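Local coordinates for protein aspartate carbamoyltransferase (Leishmania major, PDB 7K46) that probably catalyses the transfer of a carbamoyl group from carbamoyl phosphate to L-aspartate, an early step of pyrimidine synthesis, at residues 5-10 with 23-28; 27-32 with 322-327. All blocks are in the same frame, centred on the assembly; numbering follows the deposited sequence.

Contacts 1 and 2 are neighbouring pieces of one packing arrangement, with centres about 6 Å apart, and both use helix 23-41 and share Asp27 and Ala28. In contact 1 the N-terminal segment 5-10 lies against the first turns of this helix; in contact 2 the next turn meets the end of the C-terminal helix 309-326. The two join where Val7 N approaches Ser324 OG at 2.9 Å, a probable hydrogen bond, and where Val7 CG2 packs on Leu29 CD2 at 3.8 Å. Both chain termini are thus gathered on one helix of the carbamoyl-phosphate domain. Neither contact touches another subunit of the trimer.

Contact 1: 5-10 with 23-28; sequences NPVASL and RADIDA
Val7 and Asp25 bury the largest areas here, and each meets a different partner: Val7 packs on Ala28, while Asp25 is bound by Ser9. The apolar part is compact. Val7 directs its CB toward helix 23-41, and because CG1 lies anti to the backbone N (chi1 -177°), both methyls of this branched residue cover the single methyl of Ala28, with Val7 CG2 3.8 Å and Val7 CG1 4.1 Å from Ala28 CB. A small residue suits position 28 because the helix surface stays low enough for the extended chain to come near: the CA atoms of Val7 and Ala28 are 6.4 Å apart. Buried Val7 is further enclosed by Leu29 and Leu32 of the same helix.

Almost one helical turn earlier, the contact becomes polar. Ser9 OG donates a hydrogen bond to Asp25 OD1 at 2.8 Å, arriving from above the carboxylate plane, 63° out of it. The serine is brought there by a short 3-10 turn, in which Leu10 N bonds to Val7 O at 3.1 Å. With chi1 61° the Ser9 hydroxyl sits between backbone N and carbonyl carbon, which turns OG toward Asp25; so short a polar side chain suits this more exposed side of the contact. The other oxygen, Asp25 OD2, accepts the backbone N-H of Ser22, so the carboxylate is held from two sources. An aspartate is apt in the first turn of a helix, where its negative charge probably also interacts favourably with the helix dipole.

Asp25 follows Ser22, the residue just before the helix, by three positions, and its bond to Ser22 N is that expected of one half of a capping box. The arrangement is therefore an N-terminal segment fastened to helix 23-41 of the carbamoyl-phosphate-binding half of the aspartate/ornithine carbamoyltransferase fold.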
ATOM      1  N   ASN A   5     -17.656  22.819   8.298  1.00 31.27           N
ATOM      2  CA  ASN A   5     -18.228  22.514   9.603  1.00 29.66           C
ATOM      3  C   ASN A   5     -18.526  21.028   9.690  1.00 25.45           C
ATOM      4  O   ASN A   5     -19.331  20.513   8.895  1.00 25.66           O
ATOM      5  CB  ASN A   5     -19.491  23.328   9.850  1.00 32.74           C
ATOM      6  CG  ASN A   5     -19.213  24.823   9.888  1.00 42.05           C
ATOM      7  OD1 ASN A   5     -18.483  25.309  10.758  1.00 39.72           O
ATOM      8  ND2 ASN A   5     -19.780  25.557   8.935  1.00 45.80           N
ATOM      9  N   PRO A   6     -17.908  20.303  10.617  1.00 21.57           N
ATOM     10  CA  PRO A   6     -18.186  18.868  10.723  1.00 23.58           C
ATOM     11  C   PRO A   6     -19.610  18.618  11.201  1.00 21.98           C
ATOM     12  O   PRO A   6     -20.225  19.458  11.863  1.00 22.88           O
ATOM     13  CB  PRO A   6     -17.157  18.395  11.755  1.00 24.53           C
ATOM     14  CG  PRO A   6     -16.930  19.593  12.613  1.00 28.45           C
ATOM     15  CD  PRO A   6     -17.023  20.779  11.694  1.00 24.29           C
ATOM     16  N   VAL A   7     -20.153  17.460  10.825  1.00 18.58           N
ATOM     17  CA  VAL A   7     -21.443  17.016  11.358  1.00 23.25           C
ATOM     18  C   VAL A   7     -21.178  16.516  12.776  1.00 24.82           C
ATOM     19  O   VAL A   7     -20.633  15.428  12.978  1.00 21.43           O
ATOM     20  CB  VAL A   7     -22.101  15.944  10.486  1.00 21.87           C
ATOM     21  CG1 VAL A   7     -23.492  15.573  11.051  1.00 23.84           C
ATOM     22  CG2 VAL A   7     -22.226  16.441   9.037  1.00 20.69           C
ATOM     23  N   ALA A   8     -21.559  17.325  13.768  1.00 23.63           N
ATOM     24  CA  ALA A   8     -21.077  17.117  15.130  1.00 26.04           C
ATOM     25  C   ALA A   8     -21.518  15.777  15.713  1.00 24.59           C
ATOM     26  O   ALA A   8     -20.805  15.203  16.541  1.00 25.35           O
ATOM     27  CB  ALA A   8     -21.535  18.268  16.026  1.00 31.28           C
ATOM     28  N   SER A   9     -22.677  15.257  15.299  1.00 22.20           N
ATOM     29  CA  SER A   9     -23.157  14.010  15.892  1.00 27.68           C
ATOM     30  C   SER A   9     -22.255  12.825  15.570  1.00 27.79           C
ATOM     31  O   SER A   9     -22.321  11.807  16.270  1.00 23.94           O
ATOM     32  CB  SER A   9     -24.579  13.705  15.423  1.00 26.64           C
ATOM     33  OG  SER A   9     -24.615  13.562  14.017  1.00 28.75           O
ATOM     34  N   LEU A  10     -21.423  12.923  14.534  1.00 23.09           N
ATOM     35  CA  LEU A  10     -20.514  11.832  14.201  1.00 21.72           C
ATOM     36  C   LEU A  10     -19.189  11.876  14.953  1.00 20.19           C
ATOM     37  O   LEU A  10     -18.404  10.933  14.823  1.00 20.09           O
ATOM     38  CB  LEU A  10     -20.210  11.812  12.695  1.00 19.51           C
ATOM     39  CG  LEU A  10     -21.281  11.189  11.783  1.00 21.29           C
ATOM     40  CD1 LEU A  10     -22.484  12.106  11.631  1.00 24.18           C
ATOM     41  CD2 LEU A  10     -20.715  10.835  10.420  1.00 19.10           C
ATOM     42  N   ARG A  23     -32.637  12.048   9.827  1.00 27.59           N
ATOM     43  CA  ARG A  23     -32.754  12.770   8.562  1.00 26.48           C
ATOM     44  C   ARG A  23     -31.901  14.037   8.587  1.00 26.93           C
ATOM     45  O   ARG A  23     -31.229  14.359   7.599  1.00 23.87           O
ATOM     46  CB  ARG A  23     -34.223  13.096   8.270  1.00 25.32           C
ATOM     47  CG  ARG A  23     -34.442  14.093   7.137  1.00 25.20           C
ATOM     48  CD  ARG A  23     -33.934  13.577   5.788  1.00 24.97           C
ATOM     49  NE  ARG A  23     -34.172  14.550   4.723  1.00 25.78           N
ATOM     50  CZ  ARG A  23     -35.282  14.628   4.001  1.00 27.70           C
ATOM     51  NH1 ARG A  23     -36.275  13.766   4.159  1.00 28.78           N
ATOM     52  NH2 ARG A  23     -35.407  15.602   3.104  1.00 28.64           N
ATOM     53  N   ALA A  24     -31.869  14.732   9.732  1.00 24.41           N
ATOM     54  CA  ALA A  24     -31.030  15.923   9.861  1.00 25.01           C
ATOM     55  C   ALA A  24     -29.553  15.597   9.667  1.00 23.95           C
ATOM     56  O   ALA A  24     -28.833  16.364   9.013  1.00 24.67           O
ATOM     57  CB  ALA A  24     -31.255  16.596  11.218  1.00 26.64           C
ATOM     58  N   ASP A  25     -29.080  14.477  10.239  1.00 21.64           N
ATOM     59  CA  ASP A  25     -27.698  14.035  10.016  1.00 22.32           C
ATOM     60  C   ASP A  25     -27.430  13.816   8.532  1.00 22.59           C
ATOM     61  O   ASP A  25     -26.370  14.184   8.009  1.00 20.90           O
ATOM     62  CB  ASP A  25     -27.400  12.718  10.746  1.00 22.54           C
ATOM     63  CG  ASP A  25     -27.417  12.824  12.269  1.00 29.33           C
ATOM     64  OD1 ASP A  25     -27.094  13.892  12.849  1.00 26.22           O
ATOM     65  OD2 ASP A  25     -27.728  11.775  12.887  1.00 28.15           O
ATOM     66  N   ILE A  26     -28.363  13.152   7.851  1.00 21.05           N
ATOM     67  CA  ILE A  26     -28.184  12.845   6.435  1.00 21.17           C
ATOM     68  C   ILE A  26     -28.157  14.125   5.611  1.00 21.61           C
ATOM     69  O   ILE A  26     -27.289  14.299   4.740  1.00 22.21           O
ATOM     70  CB  ILE A  26     -29.283  11.876   5.961  1.00 22.92           C
ATOM     71  CG1 ILE A  26     -29.143  10.529   6.692  1.00 23.98           C
ATOM     72  CG2 ILE A  26     -29.231  11.690   4.439  1.00 22.05           C
ATOM     73  CD1 ILE A  26     -30.317   9.585   6.474  1.00 28.17           C
ATOM     74  N   ASP A  27     -29.100  15.041   5.874  1.00 21.24           N
ATOM     75  CA  ASP A  27     -29.083  16.354   5.226  1.00 23.97           C
ATOM     76  C   ASP A  27     -27.726  17.024   5.403  1.00 21.54           C
ATOM     77  O   ASP A  27     -27.159  17.582   4.457  1.00 22.31           O
ATOM     78  CB  ASP A  27     -30.163  17.281   5.807  1.00 21.89           C
ATOM     79  CG  ASP A  27     -31.583  16.832   5.504  1.00 29.12           C
ATOM     80  OD1 ASP A  27     -31.801  16.071   4.545  1.00 25.63           O
ATOM     81  OD2 ASP A  27     -32.493  17.282   6.235  1.00 31.78           O
ATOM     82  N   ALA A  28     -27.204  16.994   6.632  1.00 21.74           N
ATOM     83  CA  ALA A  28     -25.952  17.685   6.921  1.00 23.12           C
ATOM     84  C   ALA A  28     -24.783  17.012   6.215  1.00 19.72           C
ATOM     85  O   ALA A  28     -23.887  17.693   5.704  1.00 20.83           O
ATOM     86  CB  ALA A  28     -25.719  17.738   8.430  1.00 19.25           C
TER

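Contact 2: 27-32 with 322-327; sequences DALIQL and LFSVLS
The helical segments bearing Leu32 and Ser324 run at 116° between their N-to-C directions, and their axes approach to 11.6 Å, a wide separation that side chains must bridge. This is helix-helix packing between the two ends of the carbamoyltransferase fold: the C-terminal helix 309-326, the last of the aspartate-binding half of the sequence, returns to lie against helix 23-41 of the carbamoyl-phosphate half.

Leu32 does most of the bridging. Its CG is anti to the backbone N (chi1 178°), which extends the branch across the gap, and one methyl, CD2, does the touching. That methyl lies 3.3 Å from Ser324 OG and 4.1 Å from Phe323 CD2; the leucine side chain and the phenylalanine cross at about a right angle, the methyl reaching the ring obliquely. Leu29 CD2 makes a looser approach to the same hydroxyl. A serine suits the place facing these leucines because it is small, and Ser324 OG bonds to Ala320 O, one turn back, and takes the backbone N-H of Val7, so the buried hydroxyl has two polar partners.

Phe323 is probably steadied by the end of its own helix. Ser327, the first residue to leave helical geometry, sets its OG 3.4 Å above the centre of one ring face while bonding to Phe323 O at 2.8 Å, with a C=O...OG angle of 140°.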
ATOM      1  N   ASP A  27     -29.100  15.041   5.874  1.00 21.24           N
ATOM      2  CA  ASP A  27     -29.083  16.354   5.226  1.00 23.97           C
ATOM      3  C   ASP A  27     -27.726  17.024   5.403  1.00 21.54           C
ATOM      4  O   ASP A  27     -27.159  17.582   4.457  1.00 22.31           O
ATOM      5  CB  ASP A  27     -30.163  17.281   5.807  1.00 21.89           C
ATOM      6  CG  ASP A  27     -31.583  16.832   5.504  1.00 29.12           C
ATOM      7  OD1 ASP A  27     -31.801  16.071   4.545  1.00 25.63           O
ATOM      8  OD2 ASP A  27     -32.493  17.282   6.235  1.00 31.78           O
ATOM      9  N   ALA A  28     -27.204  16.994   6.632  1.00 21.74           N
ATOM     10  CA  ALA A  28     -25.952  17.685   6.921  1.00 23.12           C
ATOM     11  C   ALA A  28     -24.783  17.012   6.215  1.00 19.72           C
ATOM     12  O   ALA A  28     -23.887  17.693   5.704  1.00 20.83           O
ATOM     13  CB  ALA A  28     -25.719  17.738   8.430  1.00 19.25           C
ATOM     14  N   LEU A  29     -24.775  15.674   6.175  1.00 17.93           N
ATOM     15  CA  LEU A  29     -23.709  14.967   5.468  1.00 20.56           C
ATOM     16  C   LEU A  29     -23.781  15.224   3.970  1.00 21.88           C
ATOM     17  O   LEU A  29     -22.746  15.357   3.299  1.00 18.99           O
ATOM     18  CB  LEU A  29     -23.786  13.465   5.760  1.00 17.18           C
ATOM     19  CG  LEU A  29     -23.324  12.981   7.134  1.00 18.70           C
ATOM     20  CD1 LEU A  29     -23.718  11.524   7.379  1.00 21.77           C
ATOM     21  CD2 LEU A  29     -21.800  13.136   7.277  1.00 19.51           C
ATOM     22  N   ILE A  30     -24.992  15.290   3.419  1.00 18.74           N
ATOM     23  CA  ILE A  30     -25.130  15.607   2.004  1.00 20.59           C
ATOM     24  C   ILE A  30     -24.533  16.980   1.703  1.00 21.11           C
ATOM     25  O   ILE A  30     -23.768  17.145   0.745  1.00 19.04           O
ATOM     26  CB  ILE A  30     -26.607  15.522   1.578  1.00 22.32           C
ATOM     27  CG1 ILE A  30     -27.041  14.059   1.482  1.00 17.62           C
ATOM     28  CG2 ILE A  30     -26.818  16.239   0.247  1.00 20.67           C
ATOM     29  CD1 ILE A  30     -28.547  13.895   1.245  1.00 20.20           C
ATOM     30  N   GLN A  31     -24.891  17.991   2.505  1.00 20.58           N
ATOM     31  CA  GLN A  31     -24.391  19.340   2.243  1.00 23.17           C
ATOM     32  C   GLN A  31     -22.873  19.409   2.389  1.00 22.62           C
ATOM     33  O   GLN A  31     -22.195  20.083   1.605  1.00 21.69           O
ATOM     34  CB  GLN A  31     -25.063  20.350   3.178  1.00 23.56           C
ATOM     35  CG  GLN A  31     -24.796  21.805   2.799  1.00 30.01           C
ATOM     36  CD  GLN A  31     -25.309  22.139   1.407  1.00 37.56           C
ATOM     37  OE1 GLN A  31     -26.502  22.011   1.128  1.00 32.00           O
ATOM     38  NE2 GLN A  31     -24.403  22.545   0.519  1.00 37.11           N
ATOM     39  N   LEU A  32     -22.323  18.716   3.388  1.00 18.97           N
ATOM     40  CA  LEU A  32     -20.876  18.731   3.593  1.00 21.46           C
ATOM     41  C   LEU A  32     -20.156  18.048   2.436  1.00 20.80           C
ATOM     42  O   LEU A  32     -19.130  18.544   1.960  1.00 18.84           O
ATOM     43  CB  LEU A  32     -20.527  18.062   4.932  1.00 20.44           C
ATOM     44  CG  LEU A  32     -19.044  17.920   5.325  1.00 18.21           C
ATOM     45  CD1 LEU A  32     -18.359  19.276   5.298  1.00 19.58           C
ATOM     46  CD2 LEU A  32     -18.906  17.270   6.718  1.00 17.35           C
ATOM     47  N   LEU A 322     -15.550  10.897   7.268  1.00 14.57           N
ATOM     48  CA  LEU A 322     -14.269  10.828   7.975  1.00 15.95           C
ATOM     49  C   LEU A 322     -13.926  12.163   8.619  1.00 18.98           C
ATOM     50  O   LEU A 322     -13.447  12.208   9.759  1.00 16.45           O
ATOM     51  CB  LEU A 322     -13.147  10.405   7.020  1.00 16.99           C
ATOM     52  CG  LEU A 322     -13.220   8.989   6.446  1.00 18.69           C
ATOM     53  CD1 LEU A 322     -12.242   8.837   5.281  1.00 17.98           C
ATOM     54  CD2 LEU A 322     -12.939   7.941   7.529  1.00 18.04           C
ATOM     55  N   PHE A 323     -14.156  13.262   7.896  1.00 17.49           N
ATOM     56  CA  PHE A 323     -13.914  14.596   8.438  1.00 16.87           C
ATOM     57  C   PHE A 323     -14.724  14.834   9.708  1.00 17.72           C
ATOM     58  O   PHE A 323     -14.224  15.406  10.686  1.00 20.89           O
ATOM     59  CB  PHE A 323     -14.276  15.632   7.370  1.00 17.80           C
ATOM     60  CG  PHE A 323     -14.090  17.059   7.792  1.00 23.46           C
ATOM     61  CD1 PHE A 323     -12.852  17.679   7.672  1.00 20.78           C
ATOM     62  CD2 PHE A 323     -15.172  17.808   8.255  1.00 23.30           C
ATOM     63  CE1 PHE A 323     -12.690  19.011   8.038  1.00 27.03           C
ATOM     64  CE2 PHE A 323     -15.014  19.135   8.622  1.00 23.68           C
ATOM     65  CZ  PHE A 323     -13.773  19.737   8.518  1.00 28.22           C
ATOM     66  N   SER A 324     -15.978  14.400   9.707  1.00 16.20           N
ATOM     67  CA  SER A 324     -16.845  14.625  10.860  1.00 17.86           C
ATOM     68  C   SER A 324     -16.461  13.716  12.018  1.00 19.45           C
ATOM     69  O   SER A 324     -16.480  14.135  13.184  1.00 20.16           O
ATOM     70  CB  SER A 324     -18.305  14.407  10.451  1.00 17.51           C
ATOM     71  OG  SER A 324     -18.691  15.325   9.429  1.00 20.86           O
ATOM     72  N   VAL A 325     -16.093  12.470  11.717  1.00 16.16           N
ATOM     73  CA  VAL A 325     -15.705  11.535  12.772  1.00 16.99           C
ATOM     74  C   VAL A 325     -14.442  12.012  13.482  1.00 20.96           C
ATOM     75  O   VAL A 325     -14.348  11.969  14.720  1.00 20.44           O
ATOM     76  CB  VAL A 325     -15.529  10.122  12.182  1.00 17.11           C
ATOM     77  CG1 VAL A 325     -14.816   9.192  13.187  1.00 18.11           C
ATOM     78  CG2 VAL A 325     -16.897   9.546  11.772  1.00 15.46           C
ATOM     79  N   LEU A 326     -13.467  12.516  12.720  1.00 16.61           N
ATOM     80  CA  LEU A 326     -12.130  12.762  13.244  1.00 20.06           C
ATOM     81  C   LEU A 326     -11.820  14.225  13.538  1.00 21.94           C
ATOM     82  O   LEU A 326     -10.768  14.509  14.116  1.00 23.80           O
ATOM     83  CB  LEU A 326     -11.080  12.219  12.268  1.00 20.19           C
ATOM     84  CG  LEU A 326     -11.049  10.693  12.211  1.00 20.29           C
ATOM     85  CD1 LEU A 326     -10.033  10.227  11.156  1.00 22.76           C
ATOM     86  CD2 LEU A 326     -10.737  10.106  13.592  1.00 18.59           C
ATOM     87  N   SER A 327     -12.678  15.165  13.175  1.00 28.34           N
ATOM     88  CA  SER A 327     -12.335  16.554  13.445  1.00 35.12           C
ATOM     89  C   SER A 327     -12.559  16.853  14.920  1.00 37.68           C
ATOM     90  O   SER A 327     -13.582  16.470  15.493  1.00 44.66           O
ATOM     91  CB  SER A 327     -13.128  17.512  12.556  1.00 43.54           C
ATOM     92  OG  SER A 327     -12.534  17.572  11.262  1.00 37.84           O
TER